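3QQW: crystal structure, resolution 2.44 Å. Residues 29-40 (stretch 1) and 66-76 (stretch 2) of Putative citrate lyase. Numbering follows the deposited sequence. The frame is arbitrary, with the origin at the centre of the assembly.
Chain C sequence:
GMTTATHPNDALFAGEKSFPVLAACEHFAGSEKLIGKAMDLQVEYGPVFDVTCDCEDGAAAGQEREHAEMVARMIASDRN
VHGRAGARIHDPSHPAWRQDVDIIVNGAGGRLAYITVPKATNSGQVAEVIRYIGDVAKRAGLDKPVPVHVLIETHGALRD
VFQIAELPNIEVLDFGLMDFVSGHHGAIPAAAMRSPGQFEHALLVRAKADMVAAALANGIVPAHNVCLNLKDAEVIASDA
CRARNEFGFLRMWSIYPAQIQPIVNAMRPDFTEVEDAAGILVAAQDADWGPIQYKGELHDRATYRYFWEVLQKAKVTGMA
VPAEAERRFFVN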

# COMPACT_ATOMS: atom_id res chain seq x y z
N ALA C 29 10.74 14.85 27.38
CA ALA C 29 11.63 15.61 28.28
C ALA C 29 12.82 14.70 28.62
O ALA C 29 12.61 13.54 29.00
CB ALA C 29 10.89 16.05 29.55
N GLY C 30 14.03 15.19 28.40
CA GLY C 30 15.26 14.43 28.56
C GLY C 30 16.06 14.74 29.80
O GLY C 30 16.91 13.94 30.16
N SER C 31 15.83 15.89 30.44
CA SER C 31 16.54 16.27 31.65
C SER C 31 15.63 16.17 32.87
O SER C 31 14.41 16.27 32.73
CB SER C 31 17.07 17.69 31.52
OG SER C 31 16.01 18.63 31.55
N GLU C 32 16.22 16.03 34.07
CA GLU C 32 15.48 15.97 35.34
C GLU C 32 14.58 17.22 35.52
O GLU C 32 13.42 17.08 35.91
CB GLU C 32 16.46 15.87 36.51
CG GLU C 32 15.76 15.67 37.84
CD GLU C 32 16.66 15.44 39.04
OE1 GLU C 32 17.80 14.95 38.86
OE2 GLU C 32 16.22 15.76 40.16
N LYS C 33 15.12 18.42 35.22
CA LYS C 33 14.43 19.71 35.29
C LYS C 33 13.17 19.69 34.40
O LYS C 33 12.07 19.94 34.89
CB LYS C 33 15.38 20.85 34.87
N LEU C 34 13.35 19.35 33.10
CA LEU C 34 12.26 19.31 32.15
C LEU C 34 11.25 18.19 32.43
O LEU C 34 10.07 18.40 32.17
CB LEU C 34 12.77 19.24 30.71
CG LEU C 34 13.52 20.48 30.23
CD1 LEU C 34 14.20 20.20 28.92
CD2 LEU C 34 12.61 21.69 30.10
N ILE C 35 11.70 17.03 32.98
CA ILE C 35 10.82 15.93 33.36
C ILE C 35 9.91 16.44 34.52
O ILE C 35 8.69 16.31 34.44
CB ILE C 35 11.60 14.64 33.71
CG1 ILE C 35 12.15 13.95 32.42
CG2 ILE C 35 10.74 13.66 34.53
CD1 ILE C 35 13.45 13.02 32.65
N GLY C 36 10.54 17.06 35.53
CA GLY C 36 9.87 17.67 36.67
C GLY C 36 8.79 18.63 36.21
O GLY C 36 7.62 18.40 36.49
N LYS C 37 9.17 19.62 35.39
CA LYS C 37 8.28 20.66 34.83
C LYS C 37 7.09 20.05 34.05
O LYS C 37 5.96 20.51 34.23
CB LYS C 37 9.07 21.59 33.92
CG LYS C 37 9.88 22.66 34.66
CD LYS C 37 10.54 23.58 33.64
CE LYS C 37 11.44 24.64 34.22
NZ LYS C 37 12.29 25.25 33.16
N ALA C 38 7.34 18.99 33.25
CA ALA C 38 6.33 18.28 32.46
C ALA C 38 5.35 17.56 33.40
O ALA C 38 4.13 17.63 33.18
CB ALA C 38 6.99 17.30 31.52
N MSE C 39 5.86 16.95 34.49
CA MSE C 39 5.03 16.28 35.51
C MSE C 39 4.17 17.29 36.20
O MSE C 39 2.99 17.02 36.40
CB MSE C 39 5.86 15.52 36.52
CG MSE C 39 6.38 14.21 35.98
SE MSE C 39 7.68 13.48 37.22
CE MSE C 39 8.07 11.77 36.23
N ASP C 40 4.73 18.47 36.51
CA ASP C 40 3.99 19.60 37.13
C ASP C 40 2.93 20.17 36.18
O ASP C 40 1.89 20.62 36.63
CB ASP C 40 4.94 20.74 37.55
CG ASP C 40 5.95 20.39 38.61
OD1 ASP C 40 5.81 19.29 39.23
OD2 ASP C 40 6.87 21.20 38.84
N GLU C 66 23.50 6.47 34.85
CA GLU C 66 23.18 7.66 35.63
C GLU C 66 21.84 8.31 35.18
O GLU C 66 21.03 8.69 36.03
CB GLU C 66 24.34 8.65 35.50
CG GLU C 66 24.22 9.91 36.34
CD GLU C 66 25.23 11.01 36.05
OE1 GLU C 66 26.29 10.71 35.44
OE2 GLU C 66 24.96 12.17 36.44
N HIS C 67 21.63 8.41 33.86
CA HIS C 67 20.44 9.00 33.27
C HIS C 67 19.22 8.13 33.50
O HIS C 67 18.16 8.67 33.85
CB HIS C 67 20.63 9.25 31.79
CG HIS C 67 19.63 10.21 31.24
ND1 HIS C 67 18.38 9.79 30.77
CD2 HIS C 67 19.72 11.55 31.10
CE1 HIS C 67 17.76 10.88 30.39
NE2 HIS C 67 18.54 11.96 30.54
N ALA C 68 19.36 6.79 33.33
CA ALA C 68 18.23 5.85 33.58
C ALA C 68 17.86 5.85 35.09
O ALA C 68 16.68 5.82 35.42
CB ALA C 68 18.58 4.44 33.10
N GLU C 69 18.85 5.98 35.97
CA GLU C 69 18.64 6.06 37.42
C GLU C 69 17.84 7.30 37.79
O GLU C 69 16.98 7.23 38.67
CB GLU C 69 19.98 6.06 38.17
CG GLU C 69 20.56 4.66 38.32
CD GLU C 69 21.99 4.57 38.80
OE1 GLU C 69 22.63 5.63 38.99
OE2 GLU C 69 22.49 3.44 38.96
N MSE C 70 18.14 8.43 37.12
CA MSE C 70 17.42 9.68 37.36
C MSE C 70 15.98 9.49 36.85
O MSE C 70 15.04 9.83 37.57
CB MSE C 70 18.15 10.86 36.65
CG MSE C 70 17.40 12.18 36.68
SE MSE C 70 16.02 12.28 35.31
CE MSE C 70 17.14 12.68 33.66
N VAL C 71 15.80 8.88 35.65
CA VAL C 71 14.48 8.67 35.04
C VAL C 71 13.63 7.80 36.00
O VAL C 71 12.55 8.23 36.40
CB VAL C 71 14.61 8.06 33.61
CG1 VAL C 71 13.31 7.42 33.12
CG2 VAL C 71 15.10 9.10 32.61
N ALA C 72 14.16 6.64 36.43
CA ALA C 72 13.48 5.74 37.37
C ALA C 72 13.07 6.47 38.64
O ALA C 72 11.92 6.35 39.06
CB ALA C 72 14.39 4.56 37.71
N ARG C 73 13.99 7.26 39.23
CA ARG C 73 13.76 8.03 40.44
C ARG C 73 12.62 9.05 40.23
O ARG C 73 11.74 9.15 41.08
CB ARG C 73 15.06 8.74 40.89
CG ARG C 73 14.86 9.66 42.10
CD ARG C 73 16.13 10.28 42.68
NE ARG C 73 17.04 10.83 41.67
CZ ARG C 73 16.94 12.03 41.10
NH1 ARG C 73 15.92 12.83 41.39
NH2 ARG C 73 17.83 12.42 40.20
N MSE C 74 12.62 9.78 39.12
CA MSE C 74 11.62 10.78 38.78
C MSE C 74 10.25 10.13 38.61
O MSE C 74 9.27 10.65 39.14
CB MSE C 74 12.03 11.53 37.48
CG MSE C 74 13.21 12.48 37.71
SE MSE C 74 12.89 13.79 39.13
CE MSE C 74 11.76 14.99 38.21
N ILE C 75 10.18 8.99 37.90
CA ILE C 75 8.93 8.26 37.64
C ILE C 75 8.37 7.69 38.99
O ILE C 75 7.16 7.74 39.20
CB ILE C 75 9.12 7.17 36.53
CG1 ILE C 75 9.36 7.85 35.15
CG2 ILE C 75 7.93 6.22 36.45
CD1 ILE C 75 9.64 6.89 33.97
N ALA C 76 9.23 7.20 39.87
CA ALA C 76 8.84 6.65 41.17
C ALA C 76 8.42 7.73 42.16
O ALA C 76 7.69 7.43 43.10
CB ALA C 76 9.99 5.85 41.76

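Two helices that run side by side in the same direction commonly divide their contact between an apolar seam and a few polar links at its margin, and this pair from a putative citrate lyase is a compact example. The helix of residues 32-40 and that of residues 66-76 run at 19° to each other, their axes 10.7 Å apart at closest approach, and together the two stretches bury 449 Å².

The contact begins just before the first helix. G30 has no side chain, and its backbone carbonyl provides the polar link: H67 NE2 donates to G30 O at 2.6 Å, a short bond with an N-H...acceptor angle of 140°. The CA-to-CB bond of H67 points sideways, but a chi1 of -162° (t) brings the end of the ring nearer, so that the oxygen is met at the ring edge, near its plane. S31 turns its CB away from the partner and serves its own helix instead. As the N-cap residue, with chi1 at 70° (p), it accepts from the backbone through L34 N to S31 OG at 3.2 Å, satisfying an amide that has no preceding helical turn to bond to.

E32 combines two roles. Its extended side chain, t at both chi1 and chi2, reaches a guanidinium carried by an arginine whose CB likewise points sideways. The salt bridge is two-pronged: R73 NH2 donates to E32 OE1 at 2.9 Å and R73 NH1 to E32 OE2 at 3.2 Å, both nearly straight. Long, flexible side chains suit this place, since each can start sideways and still bring its charge to the other. The aliphatic part of E32 also packs, with E32 CG 3.7 Å from M74 SE, while the methyl M70 CE lies 3.5 Å from E32 N at the start of the helix.

K33, whose side chain is not modelled beyond CB, faces away, and L34 makes no contact across the pair. One helical turn after S31, I35 points toward the second helix and supplies a branched apolar surface. I35 CD1 lies 3.8 Å from M70 SE and 4.3 Å from V71 CG2, while I35 CG2 is 3.9 Å from M74 CB.

The centrepiece is M74, a selenomethionine like M70 and M39. With all three chi angles in m, its folded side chain sits as a knob among E32, I35, G36 and M39. The glycine leaves room here: M74 CE lies 3.6 Å from G36 N, and an ideal CB on G36 would fall at that same distance from the methyl, tight for two carbons.

K37 faces away, and A38 is out of reach. M39, the next residue directed at the partner, closes the seam with a mostly extended, unbranched chain. Its tip reaches the backbone, M39 CE to M74 O at 3.3 Å, and also packs against side chains, with M39 CE 4.2 Å from M74 CB and 4.3 Å from I75 CG1.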